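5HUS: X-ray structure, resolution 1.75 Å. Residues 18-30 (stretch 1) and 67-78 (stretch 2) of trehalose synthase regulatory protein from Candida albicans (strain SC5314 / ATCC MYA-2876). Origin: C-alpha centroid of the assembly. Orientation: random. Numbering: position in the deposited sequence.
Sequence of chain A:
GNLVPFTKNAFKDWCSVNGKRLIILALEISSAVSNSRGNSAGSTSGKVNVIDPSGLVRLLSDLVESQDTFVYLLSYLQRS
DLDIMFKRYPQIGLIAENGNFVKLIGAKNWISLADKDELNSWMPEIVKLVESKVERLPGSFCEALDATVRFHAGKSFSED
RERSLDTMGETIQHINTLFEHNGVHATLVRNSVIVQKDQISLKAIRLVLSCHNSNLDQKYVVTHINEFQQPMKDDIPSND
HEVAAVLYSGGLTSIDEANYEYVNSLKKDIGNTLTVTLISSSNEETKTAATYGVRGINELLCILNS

Stretch 1 18-30: NGKRLIILALEIS
Stretch 2, residues 67-78: QDTFVYLLSYLQ

The apolar centre of this contact lies between two neighbouring parallel strands, one beginning at Lys20 and the other running from Thr69 to Leu74, whose directions differ by 24°. Side chains alternate between the two faces of the sheet. On one, Ile23 (m, t) sits beside Val71 (t), CB to CG2 4.3 Å, and Leu25 (m, t) brings CD1 to 4.1 Å from Val71 CG1; Leu73 (t, p) follows, its CD1 3.7 Å from CG1 of Ile29 (m, m) and 4.0 Å from CB of Leu27 (m, t). On the other, CD1 of Leu22 (t, p) reaches 3.8 Å from Tyr72 CD1, and CG2 of Ile24 (m, t) lies 4.2 Å from CB of Leu74 (t, p). The beta-branched Ile and Val favour extended backbones, and Leu, branched one carbon further out, fills space; neither kind needs a polar partner. Phi is near -115° and psi near 120° from Leu22 to Leu25, with Leu73 at -90/129, Leu27 at -126/150 and Ile29 at -101/132.

The backbone sets the register, Ile23 opposite Val71 with CA atoms 4.7 Å apart. Odd residues of the first strand use both polar groups: Ile23 N donates to Phe70 O and Ile23 O accepts from Tyr72 N, each 2.8 Å. Leu25 likewise receives Leu74 N at its O and gives its N to Tyr72 O, both 2.8 Å. Arg21 O accepts from Phe70 N at 2.9 Å, and Arg21 N donates to Asp68 O at 2.8 Å.

Beyond Leu74 the direct ladder gives way to water. One water accepts from Ile29 N (3.1 Å), donates to Leu27 O (2.7 Å) and bonds Ser75 OG (2.7 Å); another joins Glu28 OE2 to Tyr76 N, 2.9 Å from each.

At the opposite end, the long methylenes of Lys20 (m, t, t, t) place CD 3.5 Å from Phe70 CE1, at the ring edge. Arg21 NH2 and Asp68 OD2 form a long salt bridge, 3.9 Å, with the oxygen over the guanidinium face, so charge alone links them.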

# COMPACT_ATOMS: atom_id res chain seq x y z
N ASN A 18 -7.58 22.54 11.06
CA ASN A 18 -6.72 23.62 10.61
C ASN A 18 -5.32 23.09 10.30
O ASN A 18 -4.51 22.89 11.21
CB ASN A 18 -6.65 24.73 11.67
CG ASN A 18 -6.00 25.99 11.15
OD1 ASN A 18 -5.79 26.14 9.95
ND2 ASN A 18 -5.70 26.91 12.06
N GLY A 19 -5.05 22.85 9.02
CA GLY A 19 -3.78 22.29 8.60
C GLY A 19 -3.92 21.38 7.40
O GLY A 19 -4.99 21.28 6.80
N LYS A 20 -2.83 20.69 7.05
CA LYS A 20 -2.81 19.83 5.87
C LYS A 20 -3.57 18.52 6.09
O LYS A 20 -3.68 18.02 7.20
CB LYS A 20 -1.36 19.51 5.47
CG LYS A 20 -0.54 20.72 5.04
CD LYS A 20 0.93 20.33 4.95
CE LYS A 20 1.81 21.46 4.43
NZ LYS A 20 3.24 21.04 4.37
N ARG A 21 -4.09 17.98 4.99
CA ARG A 21 -4.80 16.70 5.01
C ARG A 21 -4.08 15.71 4.11
O ARG A 21 -3.83 16.00 2.94
CB ARG A 21 -6.25 16.87 4.55
CG ARG A 21 -6.98 18.04 5.19
CD ARG A 21 -8.24 18.36 4.39
NE ARG A 21 -8.84 19.64 4.76
CZ ARG A 21 -9.79 20.24 4.04
NH1 ARG A 21 -10.23 19.67 2.93
NH2 ARG A 21 -10.29 21.40 4.43
N LEU A 22 -3.76 14.54 4.66
CA LEU A 22 -3.04 13.50 3.92
C LEU A 22 -3.97 12.31 3.70
O LEU A 22 -4.53 11.77 4.65
CB LEU A 22 -1.78 13.05 4.67
CG LEU A 22 -1.03 11.87 4.05
CD1 LEU A 22 -0.52 12.22 2.66
CD2 LEU A 22 0.11 11.46 4.96
N ILE A 23 -4.13 11.93 2.43
CA ILE A 23 -5.03 10.85 2.07
C ILE A 23 -4.25 9.79 1.32
O ILE A 23 -3.60 10.08 0.33
CB ILE A 23 -6.21 11.35 1.21
CG1 ILE A 23 -7.06 12.33 2.03
CG2 ILE A 23 -7.04 10.18 0.72
CD1 ILE A 23 -8.15 13.03 1.24
N ILE A 24 -4.30 8.56 1.83
CA ILE A 24 -3.57 7.45 1.21
C ILE A 24 -4.57 6.40 0.78
O ILE A 24 -5.32 5.86 1.61
CB ILE A 24 -2.53 6.86 2.19
CG1 ILE A 24 -1.46 7.92 2.49
CG2 ILE A 24 -1.89 5.60 1.60
CD1 ILE A 24 -0.56 7.58 3.63
N LEU A 25 -4.62 6.14 -0.52
CA LEU A 25 -5.59 5.22 -1.09
C LEU A 25 -4.91 3.97 -1.63
O LEU A 25 -4.15 4.04 -2.61
CB LEU A 25 -6.39 5.90 -2.21
CG LEU A 25 -7.06 7.23 -1.82
CD1 LEU A 25 -7.82 7.83 -3.00
CD2 LEU A 25 -7.98 7.01 -0.63
N ALA A 26 -5.17 2.83 -0.99
CA ALA A 26 -4.66 1.54 -1.47
C ALA A 26 -5.67 0.95 -2.42
O ALA A 26 -6.63 0.31 -2.00
CB ALA A 26 -4.37 0.59 -0.30
N LEU A 27 -5.46 1.18 -3.71
CA LEU A 27 -6.42 0.78 -4.73
C LEU A 27 -5.76 -0.08 -5.80
O LEU A 27 -4.57 0.07 -6.08
CB LEU A 27 -7.05 2.01 -5.39
CG LEU A 27 -7.75 3.02 -4.49
CD1 LEU A 27 -8.18 4.23 -5.28
CD2 LEU A 27 -8.94 2.37 -3.80
N GLU A 28 -6.54 -0.98 -6.39
CA GLU A 28 -6.07 -1.76 -7.53
C GLU A 28 -6.28 -0.93 -8.79
O GLU A 28 -7.41 -0.69 -9.20
CB GLU A 28 -6.82 -3.08 -7.62
CG GLU A 28 -6.62 -3.99 -6.42
CD GLU A 28 -5.32 -4.76 -6.48
OE1 GLU A 28 -5.21 -5.69 -7.32
OE2 GLU A 28 -4.40 -4.45 -5.70
N ILE A 29 -5.19 -0.47 -9.39
CA ILE A 29 -5.28 0.37 -10.57
C ILE A 29 -4.99 -0.49 -11.81
O ILE A 29 -4.02 -1.24 -11.83
CB ILE A 29 -4.30 1.55 -10.49
CG1 ILE A 29 -4.59 2.39 -9.25
CG2 ILE A 29 -4.40 2.41 -11.74
CD1 ILE A 29 -5.98 2.99 -9.21
N SER A 30 -5.85 -0.38 -12.82
CA SER A 30 -5.68 -1.18 -14.03
C SER A 30 -6.10 -0.39 -15.26
O SER A 30 -7.10 0.32 -15.22
CB SER A 30 -6.50 -2.47 -13.93
OG SER A 30 -6.53 -3.15 -15.17
N GLN A 67 -5.69 22.99 -2.06
CA GLN A 67 -4.29 23.34 -1.80
C GLN A 67 -3.71 22.69 -0.55
O GLN A 67 -2.49 22.52 -0.44
CB GLN A 67 -4.14 24.86 -1.70
CG GLN A 67 -4.66 25.62 -2.91
CD GLN A 67 -4.12 27.04 -2.97
OE1 GLN A 67 -2.92 27.27 -2.82
NE2 GLN A 67 -5.02 28.00 -3.18
N ASP A 68 -4.56 22.34 0.41
CA ASP A 68 -4.08 21.82 1.68
C ASP A 68 -4.18 20.30 1.75
O ASP A 68 -4.03 19.71 2.82
CB ASP A 68 -4.86 22.44 2.83
CG ASP A 68 -6.35 22.47 2.57
OD1 ASP A 68 -6.81 21.75 1.65
OD2 ASP A 68 -7.07 23.20 3.28
N THR A 69 -4.42 19.67 0.61
CA THR A 69 -4.69 18.24 0.58
C THR A 69 -3.70 17.50 -0.30
O THR A 69 -3.36 17.96 -1.40
CB THR A 69 -6.13 17.97 0.10
OG1 THR A 69 -7.06 18.69 0.92
CG2 THR A 69 -6.45 16.48 0.16
N PHE A 70 -3.21 16.37 0.18
CA PHE A 70 -2.24 15.57 -0.56
C PHE A 70 -2.76 14.14 -0.67
O PHE A 70 -2.98 13.48 0.34
CB PHE A 70 -0.88 15.59 0.13
CG PHE A 70 -0.39 16.98 0.43
CD1 PHE A 70 -0.47 17.49 1.72
CD2 PHE A 70 0.13 17.77 -0.57
CE1 PHE A 70 -0.03 18.77 1.99
CE2 PHE A 70 0.58 19.05 -0.30
CZ PHE A 70 0.49 19.56 0.98
N VAL A 71 -2.96 13.69 -1.90
CA VAL A 71 -3.49 12.35 -2.15
C VAL A 71 -2.40 11.44 -2.71
O VAL A 71 -1.75 11.80 -3.69
CB VAL A 71 -4.67 12.39 -3.14
CG1 VAL A 71 -5.22 10.99 -3.37
CG2 VAL A 71 -5.76 13.32 -2.62
N TYR A 72 -2.21 10.29 -2.07
CA TYR A 72 -1.23 9.29 -2.51
C TYR A 72 -1.89 7.96 -2.82
O TYR A 72 -2.74 7.48 -2.08
CB TYR A 72 -0.15 9.07 -1.45
CG TYR A 72 0.87 10.17 -1.43
CD1 TYR A 72 0.56 11.42 -0.91
CD2 TYR A 72 2.15 9.97 -1.95
CE1 TYR A 72 1.49 12.44 -0.92
CE2 TYR A 72 3.09 10.98 -1.95
CZ TYR A 72 2.75 12.22 -1.44
OH TYR A 72 3.69 13.23 -1.43
N LEU A 73 -1.48 7.36 -3.94
CA LEU A 73 -1.86 6.00 -4.28
C LEU A 73 -0.85 5.00 -3.73
O LEU A 73 0.35 5.16 -3.94
CB LEU A 73 -1.96 5.83 -5.79
CG LEU A 73 -2.15 4.39 -6.27
CD1 LEU A 73 -3.58 3.94 -6.03
CD2 LEU A 73 -1.76 4.26 -7.75
N LEU A 74 -1.33 3.99 -3.01
CA LEU A 74 -0.48 2.90 -2.55
C LEU A 74 -0.80 1.69 -3.41
O LEU A 74 -1.94 1.22 -3.43
CB LEU A 74 -0.71 2.60 -1.06
CG LEU A 74 0.01 1.38 -0.48
CD1 LEU A 74 1.53 1.51 -0.58
CD2 LEU A 74 -0.41 1.14 0.97
N SER A 75 0.21 1.20 -4.12
CA SER A 75 0.02 0.18 -5.15
C SER A 75 1.10 -0.87 -5.07
O SER A 75 2.24 -0.56 -4.71
CB SER A 75 0.02 0.83 -6.54
OG SER A 75 0.03 -0.14 -7.58
N TYR A 76 0.76 -2.10 -5.43
CA TYR A 76 1.75 -3.18 -5.54
C TYR A 76 2.58 -3.08 -6.81
O TYR A 76 3.60 -3.76 -6.93
CB TYR A 76 1.08 -4.55 -5.50
CG TYR A 76 0.66 -5.01 -4.12
CD1 TYR A 76 1.61 -5.46 -3.21
CD2 TYR A 76 -0.67 -5.00 -3.74
CE1 TYR A 76 1.23 -5.88 -1.95
CE2 TYR A 76 -1.06 -5.42 -2.49
CZ TYR A 76 -0.11 -5.86 -1.60
OH TYR A 76 -0.50 -6.28 -0.34
N LEU A 77 2.14 -2.25 -7.75
CA LEU A 77 2.77 -2.20 -9.06
C LEU A 77 4.17 -1.59 -9.03
O LEU A 77 4.51 -0.79 -8.16
CB LEU A 77 1.90 -1.41 -10.04
CG LEU A 77 0.50 -1.98 -10.29
CD1 LEU A 77 -0.27 -1.07 -11.22
CD2 LEU A 77 0.56 -3.39 -10.86
N GLN A 78 5.00 -1.98 -10.00
CA GLN A 78 6.36 -1.49 -10.06
C GLN A 78 6.39 -0.06 -10.59
O GLN A 78 5.44 0.42 -11.22
CB GLN A 78 7.23 -2.40 -10.93
CG GLN A 78 6.91 -2.36 -12.42
CD GLN A 78 7.72 -3.40 -13.19
OE1 GLN A 78 8.94 -3.33 -13.26
NE2 GLN A 78 7.02 -4.38 -13.76
O HOH W 1 -2.60 -0.75 -7.73
O HOH W 2 -2.05 -2.73 -5.88